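Local structure of TsrE (Streptomyces laurentii, 7CWW) at residues D8-V13 with F88-Y93; D24-L29 with R68-R73; G37-W42 with L57-R62. The protein probably catalyses the cyclisation step that builds the nitrogen-containing central ring of a thiopeptide antibiotic. One frame throughout, in Å; residues are numbered along the deposited sequence.

All three contacts belong to one small alpha/beta unit at the N-terminal end of the chain, a three-stranded antiparallel sheet with helices 15-35 and 65-78 packed on it. Contact 1 lays the loop after helix 84-87 against strand 5-11, contact 2 pairs the two helices, and contact 3 joins strands 39-49 and 52-61 of the hairpin. Along the chain contact 3 falls within the span of contact 2, and contact 2 within that of contact 1. Their centres lie about 13 to 16 Å apart. Leu9, Leu57, Phe59 and Leu70 carry packing from one to the next, and a salt bridge joins Arg69 to Glu38, tying sheet and helices into one body.

Contact 1: residues D8-V13 with F88-Y93; sequences DLTVSV and FTYQPY
Phe88 packs its ring against the side chains of Leu9 and Val11, in the tightly packed part of the contact. Its CD1 lies 4.0 Å from Leu9 CD1, and its CE1 sits at the same distance from Val11 CG1, the Val11 and Phe88 side chains running side by side and pointing the same way. The carbonyl O of Thr10 comes up to the edge of the same ring, in its plane. The Thr10 side chain belongs to this part too: its OG1 lies 3.1 Å from Thr89 O.

At the other end the contact is polar and more exposed. Tyr90 OH donates to Asp8 OD2, which meets the ring at its edge, the carboxylate turned 78° against it; the modelled 2.3 Å is so short that its exact length is doubtful. With CG anti to the backbone N (chi1 -179°), the carboxylate carbon is brought up to the Tyr90 hydroxyl; OD2 also makes a salt bridge with Arg56. Between the two ends water 1 takes the N-H of Thr10 and donates to Phe88 O at 2.9 Å; at the Ser12 end, water 2 joins Ser12 OG to Thr89 O.

On its other flank strand 5-11 bonds through Leu9 and Val11 to strand 52-61, so this is the outer edge of a three-stranded antiparallel sheet, flanked by a water-bridged loop rather than by a fourth strand.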
ATOM      1  N   ASP A   8      14.918 -14.400  10.752  1.00 31.69           N
ATOM      2  CA  ASP A   8      14.423 -13.996   9.436  1.00 31.67           C
ATOM      3  C   ASP A   8      14.463 -15.220   8.534  1.00 38.22           C
ATOM      4  O   ASP A   8      15.539 -15.765   8.274  1.00 39.49           O
ATOM      5  CB  ASP A   8      15.272 -12.841   8.859  1.00 31.16           C
ATOM      6  CG  ASP A   8      14.787 -12.360   7.479  1.00 42.20           C
ATOM      7  OD1 ASP A   8      13.649 -12.637   7.084  1.00 46.82           O
ATOM      8  OD2 ASP A   8      15.563 -11.680   6.780  1.00 54.08           O
ATOM      9  N   LEU A   9      13.295 -15.659   8.068  1.00 30.02           N
ATOM     10  CA  LEU A   9      13.175 -16.881   7.279  1.00 33.75           C
ATOM     11  C   LEU A   9      12.426 -16.537   6.004  1.00 32.04           C
ATOM     12  O   LEU A   9      11.390 -15.874   6.069  1.00 25.62           O
ATOM     13  CB  LEU A   9      12.421 -17.971   8.072  1.00 36.28           C
ATOM     14  CG  LEU A   9      11.873 -19.172   7.306  1.00 38.00           C
ATOM     15  CD1 LEU A   9      13.031 -19.868   6.594  1.00 37.49           C
ATOM     16  CD2 LEU A   9      11.177 -20.149   8.244  1.00 43.06           C
ATOM     17  N   THR A  10      12.939 -16.970   4.853  1.00 29.70           N
ATOM     18  CA  THR A  10      12.261 -16.723   3.586  1.00 30.33           C
ATOM     19  C   THR A  10      11.932 -18.057   2.929  1.00 32.11           C
ATOM     20  O   THR A  10      12.745 -18.991   2.940  1.00 33.12           O
ATOM     21  CB  THR A  10      13.086 -15.819   2.630  1.00 27.61           C
ATOM     22  OG1 THR A  10      14.351 -16.410   2.333  1.00 29.51           O
ATOM     23  CG2 THR A  10      13.316 -14.410   3.256  1.00 26.98           C
ATOM     24  N   VAL A  11      10.716 -18.152   2.398  1.00 26.91           N
ATOM     25  CA  VAL A  11      10.196 -19.383   1.821  1.00 28.40           C
ATOM     26  C   VAL A  11       9.751 -19.075   0.404  1.00 31.79           C
ATOM     27  O   VAL A  11       8.732 -18.397   0.205  1.00 26.51           O
ATOM     28  CB  VAL A  11       9.036 -19.959   2.634  1.00 38.44           C
ATOM     29  CG1 VAL A  11       8.772 -21.413   2.183  1.00 28.92           C
ATOM     30  CG2 VAL A  11       9.344 -19.843   4.136  1.00 35.83           C
ATOM     31  N   SER A  12      10.505 -19.577  -0.576  1.00 27.58           N
ATOM     32  CA  SER A  12      10.346 -19.195  -1.982  1.00 26.80           C
ATOM     33  C   SER A  12       9.423 -20.192  -2.665  1.00 25.71           C
ATOM     34  O   SER A  12       9.858 -21.193  -3.236  1.00 26.64           O
ATOM     35  CB  SER A  12      11.709 -19.121  -2.663  1.00 26.59           C
ATOM     36  OG  SER A  12      12.394 -17.953  -2.232  1.00 28.38           O
ATOM     37  N   VAL A  13       8.126 -19.917  -2.594  1.00 28.56           N
ATOM     38  CA  VAL A  13       7.086 -20.751  -3.199  1.00 25.41           C
ATOM     39  C   VAL A  13       6.053 -19.841  -3.830  1.00 27.27           C
ATOM     40  O   VAL A  13       6.007 -18.630  -3.534  1.00 30.37           O
ATOM     41  CB  VAL A  13       6.413 -21.670  -2.159  1.00 27.58           C
ATOM     42  CG1 VAL A  13       7.427 -22.626  -1.553  1.00 29.36           C
ATOM     43  CG2 VAL A  13       5.736 -20.822  -1.077  1.00 25.22           C
ATOM     44  N   PHE A  88      14.410 -22.516   0.577  1.00 24.93           N
ATOM     45  CA  PHE A  88      14.875 -21.706   1.691  1.00 26.17           C
ATOM     46  C   PHE A  88      16.057 -20.802   1.347  1.00 34.72           C
ATOM     47  O   PHE A  88      16.618 -20.190   2.261  1.00 36.47           O
ATOM     48  CB  PHE A  88      15.212 -22.608   2.882  1.00 28.44           C
ATOM     49  CG  PHE A  88      14.004 -23.305   3.455  1.00 34.13           C
ATOM     50  CD1 PHE A  88      12.841 -22.595   3.717  1.00 33.16           C
ATOM     51  CD2 PHE A  88      14.018 -24.672   3.684  1.00 35.75           C
ATOM     52  CE1 PHE A  88      11.716 -23.226   4.231  1.00 34.36           C
ATOM     53  CE2 PHE A  88      12.900 -25.310   4.191  1.00 35.84           C
ATOM     54  CZ  PHE A  88      11.746 -24.587   4.466  1.00 34.71           C
ATOM     55  N   THR A  89      16.437 -20.684   0.063  1.00 33.21           N
ATOM     56  CA  THR A  89      17.477 -19.739  -0.338  1.00 30.05           C
ATOM     57  C   THR A  89      17.255 -18.407   0.364  1.00 31.60           C
ATOM     58  O   THR A  89      16.161 -17.835   0.299  1.00 29.20           O
ATOM     59  CB  THR A  89      17.467 -19.520  -1.858  1.00 29.87           C
ATOM     60  OG1 THR A  89      17.659 -20.762  -2.554  1.00 33.30           O
ATOM     61  CG2 THR A  89      18.586 -18.553  -2.241  1.00 31.20           C
ATOM     62  N   TYR A  90      18.271 -17.917   1.074  1.00 33.23           N
ATOM     63  CA  TYR A  90      18.037 -16.766   1.940  1.00 31.26           C
ATOM     64  C   TYR A  90      18.044 -15.472   1.135  1.00 26.95           C
ATOM     65  O   TYR A  90      18.984 -15.194   0.389  1.00 31.51           O
ATOM     66  CB  TYR A  90      19.058 -16.682   3.080  1.00 41.29           C
ATOM     67  CG  TYR A  90      18.735 -15.518   4.006  1.00 44.69           C
ATOM     68  CD1 TYR A  90      17.455 -15.379   4.559  1.00 50.55           C
ATOM     69  CD2 TYR A  90      19.681 -14.536   4.287  1.00 44.00           C
ATOM     70  CE1 TYR A  90      17.133 -14.299   5.396  1.00 54.71           C
ATOM     71  CE2 TYR A  90      19.374 -13.455   5.115  1.00 46.20           C
ATOM     72  CZ  TYR A  90      18.100 -13.341   5.667  1.00 58.51           C
ATOM     73  OH  TYR A  90      17.797 -12.264   6.484  1.00 60.31           O
ATOM     74  N   GLN A  91      16.974 -14.697   1.269  1.00 26.81           N
ATOM     75  CA  GLN A  91      16.851 -13.394   0.628  1.00 26.07           C
ATOM     76  C   GLN A  91      16.903 -12.335   1.722  1.00 31.01           C
ATOM     77  O   GLN A  91      15.969 -12.243   2.532  1.00 32.97           O
ATOM     78  CB  GLN A  91      15.543 -13.303  -0.158  1.00 27.75           C
ATOM     79  CG  GLN A  91      15.445 -14.342  -1.289  1.00 31.44           C
ATOM     80  CD  GLN A  91      16.503 -14.119  -2.353  1.00 31.56           C
ATOM     81  OE1 GLN A  91      17.038 -13.019  -2.480  1.00 34.23           O
ATOM     82  NE2 GLN A  91      16.801 -15.152  -3.128  1.00 34.14           N
ATOM     83  N   PRO A  92      17.969 -11.545   1.799  1.00 29.39           N
ATOM     84  CA  PRO A  92      18.214 -10.743   3.007  1.00 30.62           C
ATOM     85  C   PRO A  92      17.195  -9.640   3.206  1.00 29.45           C
ATOM     86  O   PRO A  92      16.806  -8.928   2.277  1.00 31.46           O
ATOM     87  CB  PRO A  92      19.611 -10.163   2.768  1.00 36.77           C
ATOM     88  CG  PRO A  92      20.268 -11.183   1.873  1.00 43.57           C
ATOM     89  CD  PRO A  92      19.164 -11.625   0.940  1.00 35.69           C
ATOM     90  N   TYR A  93      16.779  -9.500   4.455  1.00 28.25           N
ATOM     91  CA  TYR A  93      15.868  -8.438   4.831  1.00 34.42           C
ATOM     92  C   TYR A  93      16.464  -7.067   4.536  1.00 30.63           C
ATOM     93  O   TYR A  93      17.638  -6.814   4.798  1.00 31.86           O
ATOM     94  CB  TYR A  93      15.563  -8.574   6.311  1.00 31.81           C
ATOM     95  CG  TYR A  93      14.574  -7.587   6.857  1.00 25.36           C
ATOM     96  CD1 TYR A  93      13.260  -7.543   6.388  1.00 28.93           C
ATOM     97  CD2 TYR A  93      14.941  -6.721   7.883  1.00 27.40           C
ATOM     98  CE1 TYR A  93      12.332  -6.644   6.927  1.00 28.23           C
ATOM     99  CE2 TYR A  93      14.015  -5.822   8.433  1.00 28.83           C
ATOM    100  CZ  TYR A  93      12.719  -5.793   7.945  1.00 31.92           C
ATOM    101  OH  TYR A  93      11.813  -4.906   8.492  1.00 31.25           O
TER
HETATM  102  O   HOH W   1      15.438 -18.699   4.497  1.00 38.58           O
HETATM  103  O   HOH W   2      13.572 -18.410   0.066  1.00 27.23           O

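Contact 2: residues D24-L29 with R68-R73; sequences DVAAPL and RRLKSR
This is an antiparallel helix pair, apolar at its centre and flanked by arginine, in which Leu29 of helix 15-35 packs against Leu70, Arg69 and Arg73 of helix 65-78 on one face of the small sheet. The axes of the two short segments come within 9.9 Å, and their N-to-C directions differ by 156°. No hydrogen bond crosses; side-chain packing makes the contact.

Leu29 does most of the touching. Its CG stands anti to the backbone N (chi1 -175°), and the two methyls beyond it divide the work. CD2 meets Leu70 CG at 3.7 Å, while CD1 lies against the aliphatic part of Arg69, 3.7 Å from its CG. CD1 also reaches the other arginine, lying 3.9 Å from Arg73 NH1. Leu70 answers with CD2, which sits 4.0 Å from Ala26 CB. Its chi1 of -95° lies away from a staggered value, which suggests a slightly strained side chain. One turn earlier in helix 15-35, Val25 CG1 packs on Arg73 CB at 3.8 Å.

Within their own helix Arg69 lays a methylene over Arg73: its CD stands 3.7 Å above the centre of one face of the Arg73 guanidinium. Arg69 thus offers its methylene chain to Leu29 and Arg73, while its charged end makes a salt bridge with Glu38.

Helix 15-35 is irregular here, with a wider pi-type turn at 24-26 and a kink at Pro28, whose nitrogen has no hydrogen to give to the turn before. At the exposed side Asp24 makes a salt bridge with Arg128.

On the sheet side, Ala26 rests on Leu57, Ala27 on Trp42, and Leu70 on Phe59 and Leu9, so the pair lies over all three strands.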
ATOM      1  N   ASP A  24      -2.126 -21.899   7.586  1.00 31.34           N
ATOM      2  CA  ASP A  24      -2.253 -23.251   8.118  1.00 33.89           C
ATOM      3  C   ASP A  24      -1.032 -23.739   8.884  1.00 35.53           C
ATOM      4  O   ASP A  24      -1.165 -24.670   9.682  1.00 36.21           O
ATOM      5  CB  ASP A  24      -2.562 -24.234   6.982  1.00 36.98           C
ATOM      6  CG  ASP A  24      -3.870 -23.902   6.273  1.00 45.72           C
ATOM      7  OD1 ASP A  24      -4.716 -23.194   6.877  1.00 40.44           O
ATOM      8  OD2 ASP A  24      -4.050 -24.344   5.120  1.00 50.50           O
ATOM      9  N   VAL A  25       0.143 -23.148   8.673  1.00 33.02           N
ATOM     10  CA  VAL A  25       1.368 -23.630   9.307  1.00 33.81           C
ATOM     11  C   VAL A  25       2.020 -22.517  10.124  1.00 35.07           C
ATOM     12  O   VAL A  25       2.245 -22.666  11.330  1.00 30.63           O
ATOM     13  CB  VAL A  25       2.348 -24.177   8.244  1.00 36.21           C
ATOM     14  CG1 VAL A  25       3.648 -24.670   8.886  1.00 31.24           C
ATOM     15  CG2 VAL A  25       1.700 -25.288   7.446  1.00 36.26           C
ATOM     16  N   ALA A  26       2.323 -21.388   9.477  1.00 32.15           N
ATOM     17  CA  ALA A  26       3.221 -20.411  10.083  1.00 33.58           C
ATOM     18  C   ALA A  26       2.536 -19.601  11.181  1.00 33.38           C
ATOM     19  O   ALA A  26       3.061 -19.495  12.295  1.00 32.19           O
ATOM     20  CB  ALA A  26       3.803 -19.485   9.005  1.00 32.11           C
ATOM     21  N   ALA A  27       1.376 -19.000  10.889  1.00 28.72           N
ATOM     22  CA  ALA A  27       0.692 -18.226  11.924  1.00 35.99           C
ATOM     23  C   ALA A  27       0.333 -19.061  13.149  1.00 35.63           C
ATOM     24  O   ALA A  27       0.577 -18.591  14.275  1.00 35.15           O
ATOM     25  CB  ALA A  27      -0.544 -17.533  11.337  1.00 36.47           C
ATOM     26  N   PRO A  28      -0.233 -20.271  13.029  1.00 35.07           N
ATOM     27  CA  PRO A  28      -0.523 -21.047  14.252  1.00 37.46           C
ATOM     28  C   PRO A  28       0.718 -21.373  15.070  1.00 40.47           C
ATOM     29  O   PRO A  28       0.671 -21.326  16.301  1.00 33.28           O
ATOM     30  CB  PRO A  28      -1.180 -22.322  13.705  1.00 39.54           C
ATOM     31  CG  PRO A  28      -1.701 -21.940  12.369  1.00 40.81           C
ATOM     32  CD  PRO A  28      -0.712 -20.974  11.823  1.00 36.43           C
ATOM     33  N   LEU A  29       1.830 -21.708  14.413  1.00 36.15           N
ATOM     34  CA  LEU A  29       3.078 -21.973  15.129  1.00 36.45           C
ATOM     35  C   LEU A  29       3.589 -20.718  15.828  1.00 32.51           C
ATOM     36  O   LEU A  29       3.934 -20.745  17.018  1.00 32.76           O
ATOM     37  CB  LEU A  29       4.134 -22.502  14.150  1.00 31.50           C
ATOM     38  CG  LEU A  29       5.504 -22.960  14.673  1.00 33.43           C
ATOM     39  CD1 LEU A  29       6.097 -23.989  13.701  1.00 29.45           C
ATOM     40  CD2 LEU A  29       6.483 -21.787  14.870  1.00 32.40           C
ATOM     41  N   ARG A  68      13.690 -23.566  13.050  1.00 26.82           N
ATOM     42  CA  ARG A  68      13.883 -24.924  12.549  1.00 25.90           C
ATOM     43  C   ARG A  68      12.566 -25.682  12.524  1.00 31.33           C
ATOM     44  O   ARG A  68      12.274 -26.399  11.557  1.00 29.82           O
ATOM     45  CB  ARG A  68      14.923 -25.642  13.406  1.00 29.63           C
ATOM     46  CG  ARG A  68      16.337 -25.113  13.147  1.00 32.96           C
ATOM     47  CD  ARG A  68      17.291 -25.365  14.307  1.00 38.94           C
ATOM     48  NE  ARG A  68      18.652 -24.965  13.947  1.00 38.93           N
ATOM     49  CZ  ARG A  68      19.067 -23.700  13.884  1.00 47.97           C
ATOM     50  NH1 ARG A  68      18.236 -22.699  14.175  1.00 43.57           N
ATOM     51  NH2 ARG A  68      20.319 -23.434  13.537  1.00 47.15           N
ATOM     52  N   ARG A  69      11.751 -25.517  13.572  1.00 29.20           N
ATOM     53  CA  ARG A  69      10.421 -26.124  13.585  1.00 32.42           C
ATOM     54  C   ARG A  69       9.575 -25.603  12.431  1.00 30.19           C
ATOM     55  O   ARG A  69       8.880 -26.379  11.762  1.00 30.31           O
ATOM     56  CB  ARG A  69       9.740 -25.857  14.932  1.00 31.37           C
ATOM     57  CG  ARG A  69       8.382 -26.509  15.118  1.00 33.36           C
ATOM     58  CD  ARG A  69       7.754 -26.091  16.478  1.00 37.64           C
ATOM     59  NE  ARG A  69       8.774 -25.999  17.521  1.00 37.81           N
ATOM     60  CZ  ARG A  69       8.973 -24.939  18.299  1.00 39.18           C
ATOM     61  NH1 ARG A  69       8.210 -23.862  18.177  1.00 37.19           N
ATOM     62  NH2 ARG A  69       9.950 -24.958  19.201  1.00 39.67           N
ATOM     63  N   LEU A  70       9.650 -24.292  12.168  1.00 27.39           N
ATOM     64  CA  LEU A  70       8.936 -23.695  11.043  1.00 30.67           C
ATOM     65  C   LEU A  70       9.331 -24.345   9.723  1.00 32.36           C
ATOM     66  O   LEU A  70       8.467 -24.761   8.942  1.00 31.02           O
ATOM     67  CB  LEU A  70       9.218 -22.193  10.976  1.00 32.38           C
ATOM     68  CG  LEU A  70       8.226 -21.253  11.631  1.00 37.79           C
ATOM     69  CD1 LEU A  70       8.825 -19.842  11.677  1.00 32.86           C
ATOM     70  CD2 LEU A  70       6.899 -21.304  10.876  1.00 39.61           C
ATOM     71  N   LYS A  71      10.640 -24.415   9.447  1.00 31.03           N
ATOM     72  CA  LYS A  71      11.109 -25.021   8.202  1.00 31.90           C
ATOM     73  C   LYS A  71      10.612 -26.454   8.065  1.00 33.34           C
ATOM     74  O   LYS A  71      10.151 -26.872   6.992  1.00 31.97           O
ATOM     75  CB  LYS A  71      12.646 -25.001   8.139  1.00 31.78           C
ATOM     76  CG  LYS A  71      13.267 -23.615   7.931  1.00 36.33           C
ATOM     77  CD  LYS A  71      14.744 -23.745   7.539  1.00 34.93           C
ATOM     78  CE  LYS A  71      15.413 -22.391   7.342  1.00 36.78           C
ATOM     79  NZ  LYS A  71      16.848 -22.582   6.968  1.00 45.01           N
ATOM     80  N   SER A  72      10.705 -27.234   9.143  1.00 26.61           N
ATOM     81  CA  SER A  72      10.397 -28.647   9.001  1.00 28.47           C
ATOM     82  C   SER A  72       8.898 -28.853   8.803  1.00 29.77           C
ATOM     83  O   SER A  72       8.485 -29.758   8.069  1.00 32.63           O
ATOM     84  CB  SER A  72      10.918 -29.420  10.223  1.00 31.80           C
ATOM     85  OG  SER A  72      10.338 -30.708  10.308  1.00 34.47           O
ATOM     86  N   ARG A  73       8.076 -27.994   9.413  1.00 27.92           N
ATOM     87  CA  ARG A  73       6.629 -28.103   9.243  1.00 33.28           C
ATOM     88  C   ARG A  73       6.160 -27.548   7.904  1.00 35.68           C
ATOM     89  O   ARG A  73       5.125 -27.985   7.381  1.00 34.14           O
ATOM     90  CB  ARG A  73       5.906 -27.402  10.387  1.00 35.01           C
ATOM     91  CG  ARG A  73       6.111 -28.135  11.700  1.00 40.14           C
ATOM     92  CD  ARG A  73       5.157 -27.684  12.742  1.00 42.08           C
ATOM     93  NE  ARG A  73       5.389 -28.377  14.003  1.00 43.73           N
ATOM     94  CZ  ARG A  73       4.838 -28.006  15.153  1.00 47.30           C
ATOM     95  NH1 ARG A  73       4.026 -26.957  15.174  1.00 46.23           N
ATOM     96  NH2 ARG A  73       5.093 -28.680  16.270  1.00 42.49           N
TER

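Contact 3: residues G37-W42 with L57-R62; sequences GETDSW and LRFASR
Ala60 O takes the N-H of Asp40 at 2.9 Å, nearly straight at 169° and almost in line with the carbonyl bond. Thr39 lies close to the same oxygen through CA and its methyl CG2, the latter 3.4 Å away. One step on, the return bond from Ala60 N to Ser41 O is weak at 3.5 Å, and a Phe59 CA-H...O contact of 3.4 Å shares that oxygen. Trp42 CA likewise lies 3.3 Å from Arg58 O.

Trp42 and Phe59 form a non-hydrogen-bonded antiparallel pair, their CB atoms 3.6 Å apart. The indole reaches Leu57 CD2 with CZ3 at 4.0 Å, the two side chains lying alongside, while NE1 bonds to Asp31.

At the open end of the hairpin the chain turns a corner at Asp40. There Gly37 O lies over one face of the Arg62 guanidinium, though that arginine is poorly ordered. Ser61 OG, anti to the backbone N (chi1 170°), lies 2.9 Å from Glu38 O, though its proton has another acceptor within reach.

With one short, straight backbone bond and a weak one beside it, regular pairing is probably loosened at this end, where side-chain packing and CA-H...O contacts add to it.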
ATOM      1  N   GLY A  37       5.702 -17.428  25.130  1.00 44.62           N
ATOM      2  CA  GLY A  37       6.869 -16.656  25.504  1.00 48.46           C
ATOM      3  C   GLY A  37       8.154 -17.149  24.885  1.00 47.81           C
ATOM      4  O   GLY A  37       9.231 -16.647  25.230  1.00 48.81           O
ATOM      5  N   GLU A  38       8.067 -18.129  23.990  1.00 40.64           N
ATOM      6  CA  GLU A  38       9.229 -18.597  23.248  1.00 38.54           C
ATOM      7  C   GLU A  38       9.660 -17.572  22.203  1.00 40.60           C
ATOM      8  O   GLU A  38      10.848 -17.470  21.879  1.00 39.21           O
ATOM      9  CB  GLU A  38       8.884 -19.940  22.605  1.00 36.89           C
ATOM     10  CG  GLU A  38       9.998 -20.623  21.849  1.00 39.76           C
ATOM     11  CD  GLU A  38       9.503 -21.841  21.091  1.00 42.96           C
ATOM     12  OE1 GLU A  38       8.466 -21.731  20.397  1.00 37.16           O
ATOM     13  OE2 GLU A  38      10.145 -22.906  21.196  1.00 45.47           O
ATOM     14  N   THR A  39       8.711 -16.798  21.689  1.00 37.17           N
ATOM     15  CA  THR A  39       8.949 -15.745  20.713  1.00 38.50           C
ATOM     16  C   THR A  39       8.310 -14.468  21.244  1.00 38.51           C
ATOM     17  O   THR A  39       7.242 -14.518  21.859  1.00 36.57           O
ATOM     18  CB  THR A  39       8.367 -16.135  19.340  1.00 37.43           C
ATOM     19  OG1 THR A  39       9.088 -17.263  18.825  1.00 34.76           O
ATOM     20  CG2 THR A  39       8.441 -14.982  18.335  1.00 32.02           C
ATOM     21  N   ASP A  40       8.976 -13.328  21.032  1.00 33.96           N
ATOM     22  CA  ASP A  40       8.440 -12.062  21.533  1.00 45.19           C
ATOM     23  C   ASP A  40       7.283 -11.574  20.673  1.00 42.85           C
ATOM     24  O   ASP A  40       6.209 -11.251  21.188  1.00 36.51           O
ATOM     25  CB  ASP A  40       9.541 -11.005  21.583  1.00 49.20           C
ATOM     26  CG  ASP A  40      10.582 -11.300  22.649  1.00 61.19           C
ATOM     27  OD1 ASP A  40      10.203 -11.528  23.818  1.00 66.17           O
ATOM     28  OD2 ASP A  40      11.781 -11.308  22.314  1.00 66.40           O
ATOM     29  N   SER A  41       7.491 -11.500  19.360  1.00 35.26           N
ATOM     30  CA  SER A  41       6.472 -11.043  18.425  1.00 36.02           C
ATOM     31  C   SER A  41       6.906 -11.518  17.047  1.00 29.94           C
ATOM     32  O   SER A  41       8.043 -11.956  16.861  1.00 33.61           O
ATOM     33  CB  SER A  41       6.316  -9.515  18.464  1.00 34.63           C
ATOM     34  OG  SER A  41       7.546  -8.882  18.134  1.00 38.12           O
ATOM     35  N   TRP A  42       6.003 -11.412  16.071  1.00 30.26           N
ATOM     36  CA  TRP A  42       6.379 -11.755  14.706  1.00 28.26           C
ATOM     37  C   TRP A  42       5.567 -10.928  13.720  1.00 29.88           C
ATOM     38  O   TRP A  42       4.516 -10.383  14.056  1.00 26.71           O
ATOM     39  CB  TRP A  42       6.189 -13.260  14.434  1.00 27.23           C
ATOM     40  CG  TRP A  42       4.750 -13.710  14.351  1.00 30.42           C
ATOM     41  CD1 TRP A  42       3.890 -13.957  15.396  1.00 35.24           C
ATOM     42  CD2 TRP A  42       4.019 -13.999  13.153  1.00 28.74           C
ATOM     43  NE1 TRP A  42       2.664 -14.371  14.914  1.00 34.64           N
ATOM     44  CE2 TRP A  42       2.719 -14.409  13.541  1.00 33.12           C
ATOM     45  CE3 TRP A  42       4.338 -13.945  11.788  1.00 27.53           C
ATOM     46  CZ2 TRP A  42       1.735 -14.761  12.605  1.00 29.93           C
ATOM     47  CZ3 TRP A  42       3.368 -14.301  10.857  1.00 28.54           C
ATOM     48  CH2 TRP A  42       2.078 -14.707  11.273  1.00 31.15           C
ATOM     49  N   LEU A  57       9.236 -14.505   7.073  1.00 24.25           N
ATOM     50  CA  LEU A  57       8.769 -14.529   8.456  1.00 26.90           C
ATOM     51  C   LEU A  57       9.854 -13.919   9.326  1.00 27.47           C
ATOM     52  O   LEU A  57      10.990 -14.401   9.340  1.00 26.26           O
ATOM     53  CB  LEU A  57       8.426 -15.952   8.905  1.00 24.23           C
ATOM     54  CG  LEU A  57       7.338 -16.572   8.011  1.00 29.32           C
ATOM     55  CD1 LEU A  57       7.185 -18.064   8.208  1.00 31.64           C
ATOM     56  CD2 LEU A  57       6.000 -15.866   8.243  1.00 23.52           C
ATOM     57  N   ARG A  58       9.518 -12.845  10.022  1.00 24.15           N
ATOM     58  CA  ARG A  58      10.481 -12.136  10.846  1.00 32.13           C
ATOM     59  C   ARG A  58       9.996 -12.135  12.286  1.00 34.03           C
ATOM     60  O   ARG A  58       8.847 -11.787  12.561  1.00 29.63           O
ATOM     61  CB  ARG A  58      10.697 -10.708  10.350  1.00 35.07           C
ATOM     62  CG  ARG A  58      11.939 -10.088  10.913  1.00 45.62           C
ATOM     63  CD  ARG A  58      12.465  -9.031   9.994  1.00 40.08           C
ATOM     64  NE  ARG A  58      13.428  -8.200  10.689  1.00 50.10           N
ATOM     65  CZ  ARG A  58      14.739  -8.414  10.674  1.00 55.73           C
ATOM     66  NH1 ARG A  58      15.550  -7.595  11.333  1.00 63.59           N
ATOM     67  NH2 ARG A  58      15.236  -9.436   9.990  1.00 46.74           N
ATOM     68  N   PHE A  59      10.869 -12.536  13.199  1.00 29.32           N
ATOM     69  CA  PHE A  59      10.453 -12.696  14.577  1.00 29.42           C
ATOM     70  C   PHE A  59      11.695 -12.676  15.447  1.00 34.64           C
ATOM     71  O   PHE A  59      12.792 -13.012  14.995  1.00 39.51           O
ATOM     72  CB  PHE A  59       9.655 -13.996  14.789  1.00 28.51           C
ATOM     73  CG  PHE A  59      10.323 -15.236  14.226  1.00 34.20           C
ATOM     74  CD1 PHE A  59      10.131 -15.611  12.907  1.00 33.43           C
ATOM     75  CD2 PHE A  59      11.125 -16.035  15.026  1.00 33.27           C
ATOM     76  CE1 PHE A  59      10.734 -16.752  12.398  1.00 40.75           C
ATOM     77  CE2 PHE A  59      11.732 -17.171  14.520  1.00 36.03           C
ATOM     78  CZ  PHE A  59      11.538 -17.534  13.209  1.00 40.39           C
ATOM     79  N   ALA A  60      11.513 -12.274  16.697  1.00 36.61           N
ATOM     80  CA  ALA A  60      12.585 -12.250  17.678  1.00 40.11           C
ATOM     81  C   ALA A  60      12.348 -13.369  18.682  1.00 35.46           C
ATOM     82  O   ALA A  60      11.278 -13.445  19.291  1.00 41.52           O
ATOM     83  CB  ALA A  60      12.654 -10.896  18.387  1.00 45.89           C
ATOM     84  N   SER A  61      13.343 -14.228  18.854  1.00 38.26           N
ATOM     85  CA  SER A  61      13.190 -15.385  19.713  1.00 42.98           C
ATOM     86  C   SER A  61      14.523 -15.705  20.360  1.00 45.73           C
ATOM     87  O   SER A  61      15.581 -15.529  19.753  1.00 47.69           O
ATOM     88  CB  SER A  61      12.679 -16.603  18.933  1.00 42.65           C
ATOM     89  OG  SER A  61      12.763 -17.775  19.726  1.00 51.81           O
ATOM     90  N   ARG A  62      14.454 -16.176  21.598  1.00 55.64           N
ATOM     91  CA  ARG A  62      15.626 -16.697  22.281  1.00 70.44           C
ATOM     92  C   ARG A  62      16.021 -18.088  21.794  1.00 69.48           C
ATOM     93  O   ARG A  62      17.166 -18.503  22.005  1.00 75.26           O
ATOM     94  CB  ARG A  62      15.354 -16.730  23.786  1.00 82.36           C
ATOM     95  CG  ARG A  62      14.116 -17.547  24.149  1.00 87.43           C
ATOM     96  CD  ARG A  62      12.907 -16.667  24.437  1.00 91.33           C
ATOM     97  NE  ARG A  62      12.955 -16.080  25.774  1.00 96.71           N
ATOM     98  CZ  ARG A  62      12.685 -16.744  26.895  1.00101.10           C
ATOM     99  NH1 ARG A  62      12.350 -18.029  26.848  1.00100.63           N
ATOM    100  NH2 ARG A  62      12.753 -16.125  28.069  1.00103.53           N
TER